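Local coordinates for protein VP1 (Polyomavirus HPyV6, PDB 4PCG) that forms, as the major capsid protein, pentamers that build the T=7 icosahedral shell of the virus and probably take part in its attachment to host cells, at residues B[171-174]-B[175-179]; B[182-186]-B[187-191]; B[239-242]-B[243-246]. All blocks are in the same frame, centred on the assembly; numbering follows the deposited sequence. Where two conformers were deposited one is given.

Contact 1 (B[171-174]-B[175-179]); sequences NFPI and EIWSA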
loop_
_atom_site.group_PDB
_atom_site.type_symbol
_atom_site.label_atom_id
_atom_site.label_comp_id
_atom_site.label_asym_id
_atom_site.label_seq_id
_atom_site.Cartn_x
_atom_site.Cartn_y
_atom_site.Cartn_z
ATOM N N ASN B 171 4.119 -9.254 32.539
ATOM C CA ASN B 171 2.757 -9.771 32.373
ATOM C C ASN B 171 1.693 -8.742 31.956
ATOM O O ASN B 171 0.564 -8.802 32.421
ATOM C CB ASN B 171 2.356 -10.537 33.633
ATOM C CG ASN B 171 2.257 -9.658 34.855
ATOM O OD1 ASN B 171 2.869 -8.565 34.915
ATOM N ND2 ASN B 171 1.462 -10.096 35.823
ATOM N N PHE B 172 2.078 -7.810 31.084
ATOM C CA PHE B 172 1.159 -6.859 30.457
ATOM C C PHE B 172 0.751 -7.331 29.048
ATOM O O PHE B 172 1.486 -7.149 28.086
ATOM C CB PHE B 172 1.780 -5.467 30.397
ATOM C CG PHE B 172 1.872 -4.806 31.730
ATOM C CD1 PHE B 172 2.921 -5.093 32.601
ATOM C CD2 PHE B 172 0.933 -3.848 32.113
ATOM C CE1 PHE B 172 2.990 -4.496 33.846
ATOM C CE2 PHE B 172 1.023 -3.224 33.345
ATOM C CZ PHE B 172 2.058 -3.541 34.207
ATOM N N PRO B 173 -0.449 -7.925 28.934
ATOM C CA PRO B 173 -0.868 -8.395 27.608
ATOM C C PRO B 173 -1.162 -7.279 26.650
ATOM O O PRO B 173 -1.843 -6.291 26.993
ATOM C CB PRO B 173 -2.121 -9.247 27.898
ATOM C CG PRO B 173 -2.614 -8.806 29.234
ATOM C CD PRO B 173 -1.386 -8.322 29.991
ATOM N N ILE B 174 -0.692 -7.438 25.423
ATOM C CA ILE B 174 -0.991 -6.445 24.397
ATOM C C ILE B 174 -2.466 -6.391 24.012
ATOM O O ILE B 174 -2.913 -5.403 23.421
ATOM C CB ILE B 174 -0.106 -6.594 23.142
ATOM C CG1 ILE B 174 -0.442 -7.902 22.397
ATOM C CG2 ILE B 174 1.365 -6.507 23.509
ATOM C CD1 ILE B 174 0.359 -8.095 21.105
ATOM N N GLU B 175 -3.252 -7.416 24.339
ATOM C CA GLU B 175 -4.652 -7.365 24.028
ATOM C C GLU B 175 -5.439 -6.484 25.006
ATOM O O GLU B 175 -6.647 -6.358 24.865
ATOM C CB GLU B 175 -5.227 -8.785 23.977
ATOM C CG GLU B 175 -4.811 -9.531 22.726
ATOM C CD GLU B 175 -5.002 -11.036 22.875
ATOM O OE1 GLU B 175 -6.156 -11.507 22.722
ATOM O OE2 GLU B 175 -4.003 -11.745 23.158
ATOM N N ILE B 176 -4.741 -5.878 25.979
ATOM C CA ILE B 176 -5.330 -5.031 27.013
ATOM C C ILE B 176 -4.680 -3.639 27.086
ATOM O O ILE B 176 -5.398 -2.645 27.252
ATOM C CB ILE B 176 -5.211 -5.727 28.395
ATOM C CG1 ILE B 176 -6.081 -7.015 28.438
ATOM C CG2 ILE B 176 -5.601 -4.801 29.525
ATOM C CD1 ILE B 176 -7.576 -6.745 28.383
ATOM N N TRP B 177 -3.348 -3.587 26.983
ATOM C CA TRP B 177 -2.573 -2.392 27.327
ATOM C C TRP B 177 -2.029 -1.660 26.112
ATOM O O TRP B 177 -1.203 -2.204 25.370
ATOM C CB TRP B 177 -1.413 -2.748 28.273
ATOM C CG TRP B 177 -1.887 -3.346 29.588
ATOM C CD1 TRP B 177 -2.027 -4.677 29.874
ATOM C CD2 TRP B 177 -2.341 -2.638 30.763
ATOM N NE1 TRP B 177 -2.514 -4.839 31.154
ATOM C CE2 TRP B 177 -2.716 -3.603 31.713
ATOM C CE3 TRP B 177 -2.435 -1.283 31.113
ATOM C CZ2 TRP B 177 -3.209 -3.263 32.979
ATOM C CZ3 TRP B 177 -2.921 -0.956 32.367
ATOM C CH2 TRP B 177 -3.300 -1.931 33.279
ATOM N N SER B 178 -2.450 -0.407 25.959
ATOM C CA SER B 178 -2.038 0.484 24.860
ATOM C C SER B 178 -1.133 1.604 25.407
ATOM O O SER B 178 -1.377 2.103 26.507
ATOM C CB SER B 178 -3.284 1.106 24.219
ATOM O OG SER B 178 -2.998 1.871 23.047
ATOM N N ALA B 179 -0.135 2.017 24.620
ATOM C CA ALA B 179 0.693 3.200 24.964
ATOM C C ALA B 179 -0.194 4.406 25.233
ATOM O O ALA B 179 -1.184 4.623 24.568
ATOM C CB ALA B 179 1.674 3.510 23.847
HETATM O O HOH W 1 -1.480 -3.174 22.810
#
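Pro173 and Ile176 close a type I beta turn in the long EF loop of the VP1 jelly roll, with Ile174 and Glu175 at its corners in near-helical backbone conformations. Glu175 faces other loop residues: Tyr47 and Ser58 each hydrogen-bond one of its carboxylate oxygens, and its side chain lies about 8 Å from the bound sodium ion. Ile176 N closes the turn by donating to Pro173 O at 3.1 Å with an N-H...O angle of 154°, from well above the carbonyl plane. Its side chain runs alongside the proline ring, CG1 meeting Pro173 CG at 4.0 Å, while CG2 lies over one face of the Trp177 indole. Trp177 N donates to the same oxygen, also 3.1 Å from Pro173 O but nearly along the C=O axis, which gives this buried acceptor two distinct donor directions. With CG anti to the carbonyl carbon (chi1 -61°), the indole swings back over the turn; its edge at CD1 meets Pro173 CD at 3.7 Å. Its other face receives the Phe172 edge in a T-shaped stack, the phenyl and five-membered ring centroids 4.9 Å apart and the planes at 68°. NE1 is satisfied by Glu147 O. Finally, one water donates to Ile174 O at 2.7 Å and to Trp177 O at 2.8 Å, bridging the two carbonyls.

Contact 2 (B[182-186]-B[187-191]); sequences TRNEN and CRYFG
Asn184 meets both Cys187 and Tyr189 where a tight turn leads the EF loop into strand 187-194. The turn is only loosely closed: Cys187 N reaches Asn184 O at 3.4 Å with an N-H...O angle of 122°, a weak bond. Water supplements it, lying 2.9 Å from Asn184 O and 2.7 Å from Glu185 O, within donating distance of both, although it has more acceptors nearby than protons. Arg188 NH2 makes a weak, 3.1 Å bond to this water and another weak one, 3.5 Å, to Cys187 O, which Asn207 ND2 of the second subunit also hydrogen-bonds. A bend at the arginine's second torsion (chi2 -58°) brings the guanidinium back beside the turn, with Glu185 O at its edge; NE is held by Leu213 O.

Van der Waals contact supplies the rest. The Asn184 and Tyr189 side chains cross at about a right angle, with amide and ring planes 68° apart, and Asn184 ND2 touches Tyr189 CE2 at 3.8 Å. Asn184 OD1 lies 3.9 Å from Cys187 SG. The amide's rotation is fixed by Asp129 N on OD1 and Asp180 O on ND2.

Beyond the turn, backbone hydrogen bonds pair Asn186 with Gly125, Arg188 with Cys123 and Phe190 with Trp121, setting the strand against 117-124, while Phe190 and Gly191 also pair with a strand of the second subunit, continuing the sheet across the interface.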
loop_
_atom_site.group_PDB
_atom_site.type_symbol
_atom_site.label_atom_id
_atom_site.label_comp_id
_atom_site.label_asym_id
_atom_site.label_seq_id
_atom_site.Cartn_x
_atom_site.Cartn_y
_atom_site.Cartn_z
ATOM N N THR B 182 -1.048 10.577 26.509
ATOM C CA THR B 182 -1.114 11.683 27.447
ATOM C C THR B 182 0.093 11.702 28.370
ATOM O O THR B 182 0.260 12.650 29.101
ATOM C CB THR B 182 -2.380 11.684 28.334
ATOM O OG1 THR B 182 -2.288 10.640 29.312
ATOM C CG2 THR B 182 -3.667 11.587 27.480
ATOM N N ARG B 183 0.926 10.671 28.337
ATOM C CA ARG B 183 2.138 10.596 29.154
ATOM C C ARG B 183 3.345 10.312 28.244
ATOM O O ARG B 183 3.428 10.888 27.142
ATOM C CB ARG B 183 1.947 9.605 30.314
ATOM C CG ARG B 183 0.752 9.982 31.190
ATOM C CD ARG B 183 0.540 9.017 32.355
ATOM N NE ARG B 183 -0.536 9.497 33.190
ATOM C CZ ARG B 183 -0.872 9.024 34.393
ATOM N NH1 ARG B 183 -0.238 8.008 34.950
ATOM N NH2 ARG B 183 -1.869 9.590 35.044
ATOM N N ASN B 184 4.245 9.430 28.644
ATOM C CA ASN B 184 5.412 9.084 27.834
ATOM C C ASN B 184 6.211 10.286 27.380
ATOM O O ASN B 184 6.708 10.319 26.241
ATOM C CB ASN B 184 5.011 8.191 26.680
ATOM C CG ASN B 184 4.603 6.807 27.178
ATOM O OD1 ASN B 184 5.400 6.137 27.821
ATOM N ND2 ASN B 184 3.373 6.386 26.890
ATOM N N GLU B 185 6.382 11.215 28.315
ATOM C CA GLU B 185 7.057 12.478 28.028
ATOM C C GLU B 185 8.484 12.311 27.483
ATOM O O GLU B 185 8.916 13.034 26.579
ATOM C CB GLU B 185 7.081 13.378 29.294
ATOM C CG GLU B 185 5.705 13.892 29.723
ATOM C CD GLU B 185 4.819 12.906 30.530
ATOM O OE1 GLU B 185 3.732 13.340 30.989
ATOM O OE2 GLU B 185 5.174 11.722 30.735
ATOM N N ASN B 186 9.225 11.404 28.052
ATOM C CA ASN B 186 10.669 11.340 27.727
ATOM C C ASN B 186 10.852 9.949 27.141
ATOM O O ASN B 186 11.668 9.151 27.569
ATOM C CB ASN B 186 11.413 11.567 29.044
ATOM C CG ASN B 186 12.931 11.444 28.942
ATOM O OD1 ASN B 186 13.563 11.906 27.995
ATOM N ND2 ASN B 186 13.515 10.845 29.964
ATOM N N CYS B 187 10.036 9.683 26.126
ATOM C CA CYS B 187 9.983 8.388 25.460
ATOM C C CYS B 187 9.522 8.611 24.030
ATOM O O CYS B 187 8.749 9.525 23.782
ATOM C CB CYS B 187 9.009 7.529 26.206
ATOM S SG CYS B 187 8.420 6.057 25.383
ATOM N N ARG B 188 10.040 7.819 23.100
ATOM C CA ARG B 188 9.493 7.771 21.755
ATOM C C ARG B 188 8.981 6.370 21.508
ATOM O O ARG B 188 9.667 5.382 21.832
ATOM C CB ARG B 188 10.550 8.080 20.719
ATOM C CG ARG B 188 11.312 9.358 20.977
ATOM C CD ARG B 188 10.471 10.621 21.059
ATOM N NE ARG B 188 11.426 11.710 21.308
ATOM C CZ ARG B 188 11.491 12.486 22.377
ATOM N NH1 ARG B 188 12.473 13.390 22.438
ATOM N NH2 ARG B 188 10.590 12.443 23.362
ATOM N N TYR B 189 7.805 6.278 20.895
ATOM C CA TYR B 189 7.258 4.974 20.562
ATOM C C TYR B 189 6.562 5.008 19.211
ATOM O O TYR B 189 6.108 6.062 18.745
ATOM C CB TYR B 189 6.351 4.425 21.685
ATOM C CG TYR B 189 5.107 5.224 21.924
ATOM C CD1 TYR B 189 3.976 5.051 21.126
ATOM C CD2 TYR B 189 5.061 6.195 22.923
ATOM C CE1 TYR B 189 2.842 5.804 21.329
ATOM C CE2 TYR B 189 3.924 6.945 23.144
ATOM C CZ TYR B 189 2.820 6.757 22.330
ATOM O OH TYR B 189 1.712 7.534 22.544
ATOM N N PHE B 190 6.449 3.821 18.619
ATOM C CA PHE B 190 5.791 3.661 17.351
ATOM C C PHE B 190 5.102 2.322 17.337
ATOM O O PHE B 190 5.714 1.317 17.695
ATOM C CB PHE B 190 6.734 3.708 16.150
ATOM C CG PHE B 190 5.971 3.563 14.858
ATOM C CD1 PHE B 190 5.053 4.551 14.479
ATOM C CD2 PHE B 190 6.024 2.392 14.125
ATOM C CE1 PHE B 190 4.268 4.395 13.336
ATOM C CE2 PHE B 190 5.244 2.228 12.985
ATOM C CZ PHE B 190 4.374 3.237 12.585
ATOM N N GLY B 191 3.854 2.326 16.892
ATOM C CA GLY B 191 3.063 1.102 16.812
ATOM C C GLY B 191 2.224 0.995 15.552
ATOM O O GLY B 191 1.813 1.981 14.956
HETATM O O HOH W 2 7.636 12.297 24.315
#

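Contact 3 (B[239-242]-B[243-246]); sequences VGYA and GNPT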
loop_
_atom_site.group_PDB
_atom_site.type_symbol
_atom_site.label_atom_id
_atom_site.label_comp_id
_atom_site.label_asym_id
_atom_site.label_seq_id
_atom_site.Cartn_x
_atom_site.Cartn_y
_atom_site.Cartn_z
ATOM N N VAL B 239 -0.745 -19.416 13.839
ATOM C CA VAL B 239 -0.197 -20.586 13.175
ATOM C C VAL B 239 -0.795 -21.863 13.776
ATOM O O VAL B 239 -1.374 -21.832 14.875
ATOM C CB VAL B 239 1.345 -20.619 13.295
ATOM C CG1 VAL B 239 2.004 -19.501 12.495
ATOM C CG2 VAL B 239 1.797 -20.563 14.758
ATOM N N GLY B 240 -0.707 -22.952 13.016
ATOM C CA GLY B 240 -0.996 -24.292 13.486
ATOM C C GLY B 240 0.279 -25.003 13.913
ATOM O O GLY B 240 1.337 -24.372 14.143
ATOM N N TYR B 241 0.152 -26.315 14.027
ATOM C CA TYR B 241 1.235 -27.233 14.386
ATOM C C TYR B 241 1.847 -27.801 13.100
ATOM O O TYR B 241 1.138 -28.316 12.219
ATOM C CB TYR B 241 0.652 -28.430 15.184
ATOM C CG TYR B 241 0.375 -28.230 16.673
ATOM C CD1 TYR B 241 0.485 -26.996 17.285
ATOM C CD2 TYR B 241 -0.015 -29.324 17.476
ATOM C CE1 TYR B 241 0.234 -26.839 18.657
ATOM C CE2 TYR B 241 -0.264 -29.172 18.841
ATOM C CZ TYR B 241 -0.133 -27.916 19.423
ATOM O OH TYR B 241 -0.368 -27.720 20.767
ATOM N N ALA B 242 3.167 -27.805 13.021
ATOM C CA ALA B 242 3.850 -28.468 11.894
ATOM C C ALA B 242 3.379 -29.903 11.654
ATOM O O ALA B 242 3.274 -30.688 12.598
ATOM C CB ALA B 242 5.356 -28.427 12.110
ATOM N N GLY B 243 3.070 -30.220 10.393
ATOM C CA GLY B 243 2.602 -31.514 9.961
ATOM C C GLY B 243 1.122 -31.839 10.172
ATOM O O GLY B 243 0.688 -32.960 9.903
ATOM N N ASN B 244 0.368 -30.873 10.695
ATOM C CA ASN B 244 -1.066 -31.007 10.981
ATOM C C ASN B 244 -1.888 -30.008 10.179
ATOM O O ASN B 244 -1.391 -28.925 9.849
ATOM C CB ASN B 244 -1.321 -30.724 12.462
ATOM C CG ASN B 244 -0.834 -31.845 13.361
ATOM O OD1 ASN B 244 -0.329 -32.847 12.888
ATOM N ND2 ASN B 244 -1.028 -31.687 14.673
ATOM N N PRO B 245 -3.149 -30.350 9.895
ATOM C CA PRO B 245 -4.076 -29.357 9.348
ATOM C C PRO B 245 -4.337 -28.246 10.328
ATOM O O PRO B 245 -4.171 -28.423 11.540
ATOM C CB PRO B 245 -5.364 -30.149 9.093
ATOM C CG PRO B 245 -5.018 -31.571 9.251
ATOM C CD PRO B 245 -3.789 -31.658 10.093
ATOM N N THR B 246 -4.703 -27.089 9.792
ATOM C CA THR B 246 -5.058 -25.942 10.582
ATOM C C THR B 246 -6.067 -25.102 9.798
ATOM O O THR B 246 -6.434 -25.457 8.687
ATOM C CB THR B 246 -3.823 -25.123 10.995
ATOM O OG1 THR B 246 -4.184 -24.168 12.007
ATOM C CG2 THR B 246 -3.204 -24.383 9.779
HETATM O O HOH W 3 -2.756 -27.528 13.793
#
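Tyr241 and Asn244 are joined by the hydrogen bond that closes a type II beta turn: Asn244 N donates to Tyr241 O at 3.1 Å with an N-H...O angle of 151°. Gly243 takes the third position; its phi of +80° is the positive value characteristic of that position in a type II turn, readily adopted by glycine. Farther down the hairpin-like loop, a water bridges the two arms, accepting from Tyr241 N at 3.2 Å and donating to Pro245 O at 2.8 Å.

Packing contacts follow the same two arms. With CG anti to its carbonyl carbon (chi1 -73°), Asn244 carries its amide alongside the tyrosine: Asn244 ND2 lies 3.7 Å from Tyr241 CB and 3.8 Å from Tyr241 CD2, where it meets the ring edge near its plane. Gln254 OE1 accepts from that ND2. Thr246 OG1 approaches Gly240 CA at 3.5 Å and bonds Arg255 NH1.

At the subunit boundary, Arg139 of the third subunit makes a cation-pi contact with Tyr241. The turn belongs to the HI loop, between strands 227-239 and 256-274, one of the loops at the outer end of the polyomavirus VP1 jelly roll.

Contacts 1 and 2 follow one another through the EF loop, their centres 15 Å apart, and touch where Ala179 CB packs on Tyr189 CE1 at 3.6 Å; both also meet the second subunit. Contact 1 is wholly buried, and aromatic and aliphatic packing surrounds a carbonyl oxygen that accepts two backbone hydrogen bonds. Contact 2, partly exposed, relies on weak polar bonds, water and an arginine at the entry to a sheet strand. Contact 3 stands apart, 27 Å from the chain centre and 38 Å, centre to centre, from contact 2, on the opposite side of that centre. Partly buried, it lies in the loop between strands 227-239 and 256-274, is built on a glycine-containing type II turn, and faces the third subunit.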